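PDB 6IWY: flagellar hook-associated protein 2 from Helicobacter pylori, which caps the tip of the growing flagellar filament, helping flagellin polymerise there and keeping it from leaking out, this chain being a middle portion that lacks both ends. Local coordinates for residues A[39-44]-A[123-128]; A[94-99]-A[115-120]; A[207-212]-A[224-229]. All coordinates share one frame; numbering follows the deposited sequence.

Contact 1 (A[39-44]-A[123-128]); sequences QGDINE and NRVYFG
D41 turns toward residues 123-128 and meets three of them in a row. Its CB lies 3.6 Å from the carbonyl O of N123. Its CG sits 3.6 Å from V125 N. The two carboxylate oxygens then part. OD2 rests 3.6 Å from R124 CA and also accepts from the backbone N of A365. OD1 takes a weak hydrogen bond from V125 N at 3.2 Å and a shorter one, 2.7 Å, from ND2 of N43, two residues on in the same segment. That ND2 arrives on the anti side of OD1, 24° out of the carboxylate plane. Two N-H groups thus hold OD1. The guanidinium of R124 turns elsewhere and forms a salt bridge with D212. Beyond D41, N43 continues the contact. Its CG is anti to the carbonyl carbon (chi1 -57°) and reaches the edge of the F127 ring, 4.0 Å from CE1. The two side chains meet tip to tip, with amide and ring planes 85° apart. ND2 of N43 lies 3.8 Å from V125 CB and also donates to V114 O, while its OD1 accepts from N361. V125 in turn packs on F65 and T67 of strand 61-67. This is a buried seam between two antiparallel sheets, joined here through side chains rather than by backbone pairing of strands 42-49 and 126-127.

Contact 2 (A[94-99]-A[115-120]); sequences NGEVMG and NTKNTG
M98 and N115 are paired by their backbones in both directions. M98 N donates to N115 O at 2.7 Å, and N115 N donates to M98 O at 2.8 Å. V97 and T116 follow as a non-hydrogen-bonded pair, with CA atoms 4.5 Å apart. One further bond lies beyond them, from K117 N to E96 O at 2.9 Å. Here the donor stands above the carbonyl plane, 38° out of it. V97 and T116 carry the buried face. V97 packs on F65 and T67 of strand 61-67, and T116 on V125. The T116 hydroxyl gives a hydrogen bond to N118 O and receives one from D41 N, which ties T116 and N118 to the segment that leads into strand 42-49. These pairs form the open end of the antiparallel beta hairpin of strands 97-103 and 110-116. Strand 97-103 is an outermost strand of its sheet within this chain. It is entered from helix 82-92 through a Schellman motif at N94. The more open side is looser. There M98 bends at its last torsion (chi3 -71°), which lays CE 3.3 Å from T116 O. E96, K117 and N118 make no hydrogen bond to one another through their side chains. K117 is exposed. Its CG is anti to the backbone N, and the aliphatic chain runs past the carbonyl of G95, with CD 3.4 Å from G95 O. Its NZ is 5.1 Å from E96 OE2, too far for a salt bridge, though the opposite charges may attract weakly. E96 OE1 lies 3.6 Å from N118 ND2, with the carboxylate and amide planes 58° apart.

Contact 3 (A[207-212]-A[224-229]); sequences GDISID and DRRGGN
I209 and D224 are the end pair of the antiparallel hairpin of strands 209-214 and 219-224, and D224 also opens a type I beta turn that runs to G227. They form a non-hydrogen-bonded pair, with CA atoms 4.7 Å apart. The I209 side chain packs on L194 and L203 of neighbouring helices. Two carbonyls that follow helix 201-205 accept from R225. D208 O takes R225 N at 3.1 Å, and the CA-H of D224 also points at this oxygen, with CA 3.4 Å away. G207 O takes R225 NE at 2.9 Å. The R225 chain, extended from CG to NE, spans the distance back to G207. The oxygen lies almost in the guanidinium plane, at its edge, while NE stands 41° out of the carbonyl plane. NH1 of R225 goes on to S359 OG. R226 bends back over its own turn. Its NH1 makes a salt bridge to D224 OD2 at 2.9 Å, on the syn side of the carboxylate but tilted 35° out of its plane, and also donates to K158 O. The side chain crosses that of D208 at about a right angle, with R226 CG 4.1 Å from D208 CG. D224 OD2 takes a second, weak bond from G228 N. OD1 seems to accept from R226 N, as in an Asx turn, but its place is doubtful. The buried D224 carboxylate probably stays ionised, balanced by R226 within the turn. R225 meets the other segment through neutral carbonyls, so that join probably depends little on a charge pair.

From the N terminus, the chain first passes 39-44, then 94-99, then 115-120, and returns to 123-128. Contact 2 is therefore nested inside the loop closed by contact 1. The two share a sheet, since strands 42-49 and 110-116 are neighbours in it. Contact 1 joins that sheet to the one of strands 61-67, 70-76 and 126-127. Contact 3 closes later, as a separate loop in series with both, and belongs to the sheet of strands 129-132, 209-214 and 219-224. The Y126 hydroxyl of contact 1 joins R124 at D212 of 207-212, which links contacts 1 and 3. Contacts 2 and 3 do not touch; their nearest atoms are about 12 Å apart.

Contact 1 (A[39-44]-A[123-128])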
loop_
_atom_site.group_PDB
_atom_site.type_symbol
_atom_site.label_atom_id
_atom_site.label_comp_id
_atom_site.label_asym_id
_atom_site.label_seq_id
_atom_site.Cartn_x
_atom_site.Cartn_y
_atom_site.Cartn_z
ATOM N N GLN A 39 -19.113 6.131 -1.568
ATOM C CA GLN A 39 -18.058 7.139 -1.400
ATOM C C GLN A 39 -16.771 6.679 -2.075
ATOM O O GLN A 39 -16.473 5.501 -2.097
ATOM C CB GLN A 39 -17.749 7.318 0.094
ATOM C CG GLN A 39 -18.577 8.388 0.858
ATOM C CD GLN A 39 -18.526 8.187 2.379
ATOM O OE1 GLN A 39 -17.464 7.920 2.953
ATOM N NE2 GLN A 39 -19.689 8.261 3.027
ATOM N N GLY A 40 -16.012 7.607 -2.625
ATOM C CA GLY A 40 -14.623 7.351 -2.990
ATOM C C GLY A 40 -13.721 7.605 -1.777
ATOM O O GLY A 40 -14.181 8.038 -0.728
ATOM N N ASP A 41 -12.428 7.352 -1.945
ATOM C CA ASP A 41 -11.447 7.489 -0.880
ATOM C C ASP A 41 -10.828 8.888 -0.943
ATOM O O ASP A 41 -10.640 9.429 -2.020
ATOM C CB ASP A 41 -10.355 6.428 -1.099
ATOM C CG ASP A 41 -9.797 5.855 0.197
ATOM O OD1 ASP A 41 -8.559 5.981 0.384
ATOM O OD2 ASP A 41 -10.567 5.260 1.004
ATOM N N ILE A 42 -10.498 9.485 0.191
ATOM C CA ILE A 42 -9.814 10.771 0.162
ATOM C C ILE A 42 -8.683 10.736 1.145
ATOM O O ILE A 42 -8.917 10.548 2.315
ATOM C CB ILE A 42 -10.737 11.975 0.520
ATOM C CG1 ILE A 42 -11.868 12.125 -0.502
ATOM C CG2 ILE A 42 -9.927 13.289 0.572
ATOM C CD1 ILE A 42 -12.929 13.109 -0.051
ATOM N N ASN A 43 -7.463 10.929 0.664
ATOM C CA ASN A 43 -6.284 10.831 1.509
ATOM C C ASN A 43 -5.399 12.007 1.326
ATOM O O ASN A 43 -5.280 12.558 0.205
ATOM C CB ASN A 43 -5.455 9.631 1.109
ATOM C CG ASN A 43 -6.218 8.365 1.178
ATOM O OD1 ASN A 43 -6.471 7.853 2.267
ATOM N ND2 ASN A 43 -6.604 7.844 0.029
ATOM N N GLU A 44 -4.752 12.391 2.408
ATOM C CA GLU A 44 -3.669 13.333 2.317
ATOM C C GLU A 44 -2.425 12.508 2.230
ATOM O O GLU A 44 -2.308 11.536 2.935
ATOM C CB GLU A 44 -3.588 14.199 3.561
ATOM C CG GLU A 44 -4.694 15.191 3.689
ATOM C CD GLU A 44 -4.751 15.752 5.063
ATOM O OE1 GLU A 44 -3.898 15.357 5.887
ATOM O OE2 GLU A 44 -5.653 16.566 5.339
ATOM N N ASN A 123 -12.421 0.383 -3.283
ATOM C CA ASN A 123 -11.507 1.460 -3.680
ATOM C C ASN A 123 -10.789 2.118 -2.539
ATOM O O ASN A 123 -10.326 3.232 -2.669
ATOM C CB ASN A 123 -12.222 2.505 -4.547
ATOM C CG ASN A 123 -12.549 1.972 -5.922
ATOM O OD1 ASN A 123 -11.714 2.019 -6.828
ATOM N ND2 ASN A 123 -13.756 1.433 -6.079
ATOM N N ARG A 124 -10.649 1.431 -1.421
ATOM C CA ARG A 124 -9.854 2.010 -0.349
ATOM C C ARG A 124 -8.441 2.016 -0.892
ATOM O O ARG A 124 -8.119 1.162 -1.722
ATOM C CB ARG A 124 -10.018 1.233 0.933
ATOM C CG ARG A 124 -11.424 1.389 1.481
ATOM C CD ARG A 124 -11.629 0.640 2.762
ATOM N NE ARG A 124 -10.922 1.254 3.889
ATOM C CZ ARG A 124 -10.872 0.742 5.122
ATOM N NH1 ARG A 124 -11.495 -0.403 5.402
ATOM N NH2 ARG A 124 -10.206 1.396 6.095
ATOM N N VAL A 125 -7.640 3.020 -0.536
ATOM C CA VAL A 125 -6.233 3.030 -0.928
ATOM C C VAL A 125 -5.343 2.597 0.245
ATOM O O VAL A 125 -5.334 3.205 1.285
ATOM C CB VAL A 125 -5.780 4.384 -1.415
ATOM C CG1 VAL A 125 -4.310 4.341 -1.685
ATOM C CG2 VAL A 125 -6.492 4.794 -2.692
ATOM N N TYR A 126 -4.591 1.531 0.072
ATOM C CA TYR A 126 -3.746 1.043 1.138
ATOM C C TYR A 126 -2.350 1.359 0.717
ATOM O O TYR A 126 -1.902 0.836 -0.273
ATOM C CB TYR A 126 -3.934 -0.447 1.344
ATOM C CG TYR A 126 -5.274 -0.758 1.925
ATOM C CD1 TYR A 126 -6.321 -1.194 1.129
ATOM C CD2 TYR A 126 -5.510 -0.570 3.261
ATOM C CE1 TYR A 126 -7.578 -1.453 1.680
ATOM C CE2 TYR A 126 -6.737 -0.817 3.814
ATOM C CZ TYR A 126 -7.770 -1.257 3.022
ATOM O OH TYR A 126 -8.988 -1.498 3.612
ATOM N N PHE A 127 -1.673 2.239 1.447
ATOM C CA PHE A 127 -0.309 2.610 1.125
ATOM C C PHE A 127 0.613 1.574 1.711
ATOM O O PHE A 127 0.283 0.964 2.699
ATOM C CB PHE A 127 0.010 3.996 1.693
ATOM C CG PHE A 127 -0.789 5.073 1.061
ATOM C CD1 PHE A 127 -1.908 5.580 1.691
ATOM C CD2 PHE A 127 -0.451 5.545 -0.191
ATOM C CE1 PHE A 127 -2.661 6.556 1.079
ATOM C CE2 PHE A 127 -1.196 6.503 -0.817
ATOM C CZ PHE A 127 -2.310 7.010 -0.192
ATOM N N GLY A 128 1.742 1.350 1.050
ATOM C CA GLY A 128 2.777 0.456 1.552
ATOM C C GLY A 128 2.493 -0.988 1.172
ATOM O O GLY A 128 2.096 -1.258 0.049
#

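Contact 2 (A[94-99]-A[115-120])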
loop_
_atom_site.group_PDB
_atom_site.type_symbol
_atom_site.label_atom_id
_atom_site.label_comp_id
_atom_site.label_asym_id
_atom_site.label_seq_id
_atom_site.Cartn_x
_atom_site.Cartn_y
_atom_site.Cartn_z
ATOM N N ASN A 94 -3.742 5.928 -14.764
ATOM C CA ASN A 94 -4.715 6.211 -15.847
ATOM C C ASN A 94 -5.941 6.976 -15.341
ATOM O O ASN A 94 -7.050 6.803 -15.858
ATOM C CB ASN A 94 -5.192 4.921 -16.512
ATOM C CG ASN A 94 -4.496 4.648 -17.808
ATOM O OD1 ASN A 94 -3.583 3.810 -17.869
ATOM N ND2 ASN A 94 -4.933 5.333 -18.875
ATOM N N GLY A 95 -5.759 7.806 -14.329
ATOM C CA GLY A 95 -6.874 8.578 -13.836
ATOM C C GLY A 95 -7.805 7.852 -12.862
ATOM O O GLY A 95 -8.844 8.400 -12.487
ATOM N N GLU A 96 -7.431 6.650 -12.415
ATOM C CA GLU A 96 -8.269 5.888 -11.489
ATOM C C GLU A 96 -8.052 6.375 -10.069
ATOM O O GLU A 96 -8.955 6.310 -9.212
ATOM C CB GLU A 96 -7.958 4.398 -11.602
ATOM C CG GLU A 96 -8.561 3.749 -12.857
ATOM C CD GLU A 96 -10.046 3.396 -12.691
ATOM O OE1 GLU A 96 -10.399 2.696 -11.708
ATOM O OE2 GLU A 96 -10.858 3.805 -13.555
ATOM N N VAL A 97 -6.824 6.807 -9.818
ATOM C CA VAL A 97 -6.481 7.465 -8.582
ATOM C C VAL A 97 -5.979 8.812 -8.987
ATOM O O VAL A 97 -5.107 8.909 -9.826
ATOM C CB VAL A 97 -5.390 6.739 -7.783
ATOM C CG1 VAL A 97 -5.246 7.383 -6.398
ATOM C CG2 VAL A 97 -5.743 5.289 -7.629
ATOM N N MET A 98 -6.555 9.849 -8.404
ATOM C CA MET A 98 -6.279 11.193 -8.812
ATOM C C MET A 98 -5.376 11.778 -7.764
ATOM O O MET A 98 -5.694 11.780 -6.563
ATOM C CB MET A 98 -7.579 11.980 -8.937
ATOM C CG MET A 98 -8.561 11.420 -9.970
ATOM S SD MET A 98 -10.192 12.230 -10.010
ATOM C CE MET A 98 -10.913 11.644 -8.460
ATOM N N GLY A 99 -4.217 12.230 -8.227
ATOM C CA GLY A 99 -3.313 13.075 -7.433
ATOM C C GLY A 99 -3.650 14.530 -7.650
ATOM O O GLY A 99 -3.400 15.073 -8.706
ATOM N N ASN A 115 -7.043 10.871 -4.227
ATOM C CA ASN A 115 -8.459 10.539 -4.144
ATOM C C ASN A 115 -8.858 9.581 -5.256
ATOM O O ASN A 115 -8.408 9.769 -6.397
ATOM C CB ASN A 115 -9.293 11.820 -4.283
ATOM C CG ASN A 115 -8.965 12.874 -3.210
ATOM O OD1 ASN A 115 -8.213 12.609 -2.260
ATOM N ND2 ASN A 115 -9.534 14.069 -3.362
ATOM N N THR A 116 -9.731 8.608 -4.962
ATOM C CA THR A 116 -10.211 7.694 -6.006
ATOM C C THR A 116 -11.235 8.287 -6.962
ATOM O O THR A 116 -12.003 9.156 -6.625
ATOM C CB THR A 116 -10.806 6.402 -5.440
ATOM O OG1 THR A 116 -11.946 6.681 -4.620
ATOM C CG2 THR A 116 -9.752 5.633 -4.646
ATOM N N LYS A 117 -11.229 7.797 -8.190
ATOM C CA LYS A 117 -12.218 8.178 -9.193
ATOM C C LYS A 117 -13.568 7.528 -8.929
ATOM O O LYS A 117 -14.610 8.059 -9.313
ATOM C CB LYS A 117 -11.739 7.775 -10.582
ATOM C CG LYS A 117 -12.569 8.356 -11.717
ATOM C CD LYS A 117 -12.154 7.743 -13.048
ATOM C CE LYS A 117 -13.212 7.962 -14.116
ATOM N NZ LYS A 117 -12.580 8.164 -15.448
ATOM N N ASN A 118 -13.536 6.384 -8.265
ATOM C CA ASN A 118 -14.701 5.551 -8.066
ATOM C C ASN A 118 -15.100 5.384 -6.634
ATOM O O ASN A 118 -14.280 5.504 -5.721
ATOM C CB ASN A 118 -14.380 4.165 -8.585
ATOM C CG ASN A 118 -14.720 4.012 -9.995
ATOM O OD1 ASN A 118 -15.760 4.478 -10.429
ATOM N ND2 ASN A 118 -13.852 3.351 -10.744
ATOM N N THR A 119 -16.361 5.049 -6.445
ATOM C CA THR A 119 -16.903 4.837 -5.125
ATOM C C THR A 119 -16.859 3.372 -4.752
ATOM O O THR A 119 -16.375 2.553 -5.507
ATOM C CB THR A 119 -18.348 5.311 -5.073
ATOM O OG1 THR A 119 -19.168 4.394 -5.799
ATOM C CG2 THR A 119 -18.484 6.710 -5.668
ATOM N N GLY A 120 -17.376 3.041 -3.576
ATOM C CA GLY A 120 -17.454 1.645 -3.131
ATOM C C GLY A 120 -16.226 1.145 -2.367
ATOM O O GLY A 120 -15.088 1.538 -2.632
#

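Contact 3 (A[207-212]-A[224-229])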
loop_
_atom_site.group_PDB
_atom_site.type_symbol
_atom_site.label_atom_id
_atom_site.label_comp_id
_atom_site.label_asym_id
_atom_site.label_seq_id
_atom_site.Cartn_x
_atom_site.Cartn_y
_atom_site.Cartn_z
ATOM N N GLY A 207 -1.704 4.024 13.799
ATOM C CA GLY A 207 -2.296 3.691 12.515
ATOM C C GLY A 207 -1.369 3.151 11.437
ATOM O O GLY A 207 -1.812 2.952 10.317
ATOM N N ASP A 208 -0.093 2.936 11.744
ATOM C CA ASP A 208 0.826 2.409 10.750
ATOM C C ASP A 208 0.421 0.961 10.418
ATOM O O ASP A 208 0.358 0.546 9.251
ATOM C CB ASP A 208 2.276 2.514 11.235
ATOM C CG ASP A 208 2.857 3.932 11.088
ATOM O OD1 ASP A 208 2.420 4.706 10.197
ATOM O OD2 ASP A 208 3.768 4.298 11.864
ATOM N N ILE A 209 0.114 0.187 11.438
ATOM C CA ILE A 209 -0.360 -1.162 11.187
ATOM C C ILE A 209 -1.835 -1.236 11.477
ATOM O O ILE A 209 -2.283 -0.864 12.567
ATOM C CB ILE A 209 0.364 -2.230 12.017
ATOM C CG1 ILE A 209 1.831 -2.276 11.633
ATOM C CG2 ILE A 209 -0.189 -3.565 11.697
ATOM C CD1 ILE A 209 2.621 -3.384 12.382
ATOM N N SER A 210 -2.584 -1.734 10.508
ATOM C CA SER A 210 -3.979 -2.016 10.737
ATOM C C SER A 210 -4.392 -3.298 10.045
ATOM O O SER A 210 -3.735 -3.768 9.111
ATOM C CB SER A 210 -4.831 -0.852 10.242
ATOM O OG SER A 210 -4.526 -0.598 8.896
ATOM N N ILE A 211 -5.503 -3.838 10.528
ATOM C CA ILE A 211 -6.138 -5.014 9.988
ATOM C C ILE A 211 -7.619 -4.699 9.801
ATOM O O ILE A 211 -8.378 -4.698 10.755
ATOM C CB ILE A 211 -5.991 -6.165 10.970
ATOM C CG1 ILE A 211 -4.521 -6.548 11.122
ATOM C CG2 ILE A 211 -6.741 -7.379 10.494
ATOM C CD1 ILE A 211 -4.115 -6.696 12.510
ATOM N N ASP A 212 -8.016 -4.428 8.570
ATOM C CA ASP A 212 -9.403 -4.117 8.220
ATOM C C ASP A 212 -10.148 -5.348 7.695
ATOM O O ASP A 212 -9.543 -6.269 7.164
ATOM C CB ASP A 212 -9.456 -3.057 7.100
ATOM C CG ASP A 212 -8.953 -1.678 7.528
ATOM O OD1 ASP A 212 -8.908 -1.389 8.735
ATOM O OD2 ASP A 212 -8.608 -0.875 6.625
ATOM N N ASP A 224 0.498 -2.327 6.227
ATOM C CA ASP A 224 1.566 -1.588 6.887
ATOM C C ASP A 224 1.954 -0.391 6.008
ATOM O O ASP A 224 2.525 -0.574 4.935
ATOM C CB ASP A 224 2.774 -2.485 7.096
ATOM C CG ASP A 224 3.921 -1.768 7.832
ATOM O OD1 ASP A 224 3.713 -0.668 8.429
ATOM O OD2 ASP A 224 5.054 -2.323 7.818
ATOM N N ARG A 225 1.634 0.817 6.458
ATOM C CA ARG A 225 1.911 1.989 5.682
ATOM C C ARG A 225 3.388 2.253 5.564
ATOM O O ARG A 225 3.798 2.932 4.622
ATOM C CB ARG A 225 1.291 3.220 6.282
ATOM C CG ARG A 225 -0.204 3.253 6.422
ATOM C CD ARG A 225 -0.643 4.546 7.238
ATOM N NE ARG A 225 -2.015 4.356 7.734
ATOM C CZ ARG A 225 -3.130 4.695 7.073
ATOM N NH1 ARG A 225 -3.075 5.310 5.879
ATOM N NH2 ARG A 225 -4.323 4.417 7.617
ATOM N N ARG A 226 4.208 1.761 6.493
ATOM C CA ARG A 226 5.658 1.964 6.328
ATOM C C ARG A 226 6.255 1.080 5.236
ATOM O O ARG A 226 7.384 1.303 4.805
ATOM C CB ARG A 226 6.480 1.788 7.603
ATOM C CG ARG A 226 5.868 2.252 8.913
ATOM C CD ARG A 226 5.393 0.994 9.621
ATOM N NE ARG A 226 6.319 0.621 10.663
ATOM C CZ ARG A 226 6.600 -0.618 11.050
ATOM N NH1 ARG A 226 6.064 -1.679 10.460
ATOM N NH2 ARG A 226 7.483 -0.770 12.034
ATOM N N GLY A 227 5.501 0.085 4.782
ATOM C CA GLY A 227 5.930 -0.753 3.689
ATOM C C GLY A 227 6.745 -1.979 4.046
ATOM O O GLY A 227 7.177 -2.674 3.171
ATOM N N GLY A 228 6.929 -2.285 5.321
ATOM C CA GLY A 228 7.762 -3.423 5.692
ATOM C C GLY A 228 7.179 -4.772 5.267
ATOM O O GLY A 228 5.992 -4.905 5.061
ATOM N N ASN A 229 8.046 -5.771 5.151
ATOM C CA ASN A 229 7.641 -7.143 4.950
ATOM C C ASN A 229 6.515 -7.535 5.878
ATOM O O ASN A 229 6.510 -7.150 7.038
ATOM C CB ASN A 229 8.822 -8.050 5.186
ATOM C CG ASN A 229 9.885 -7.913 4.119
ATOM O OD1 ASN A 229 9.740 -7.158 3.165
ATOM N ND2 ASN A 229 10.963 -8.650 4.270
#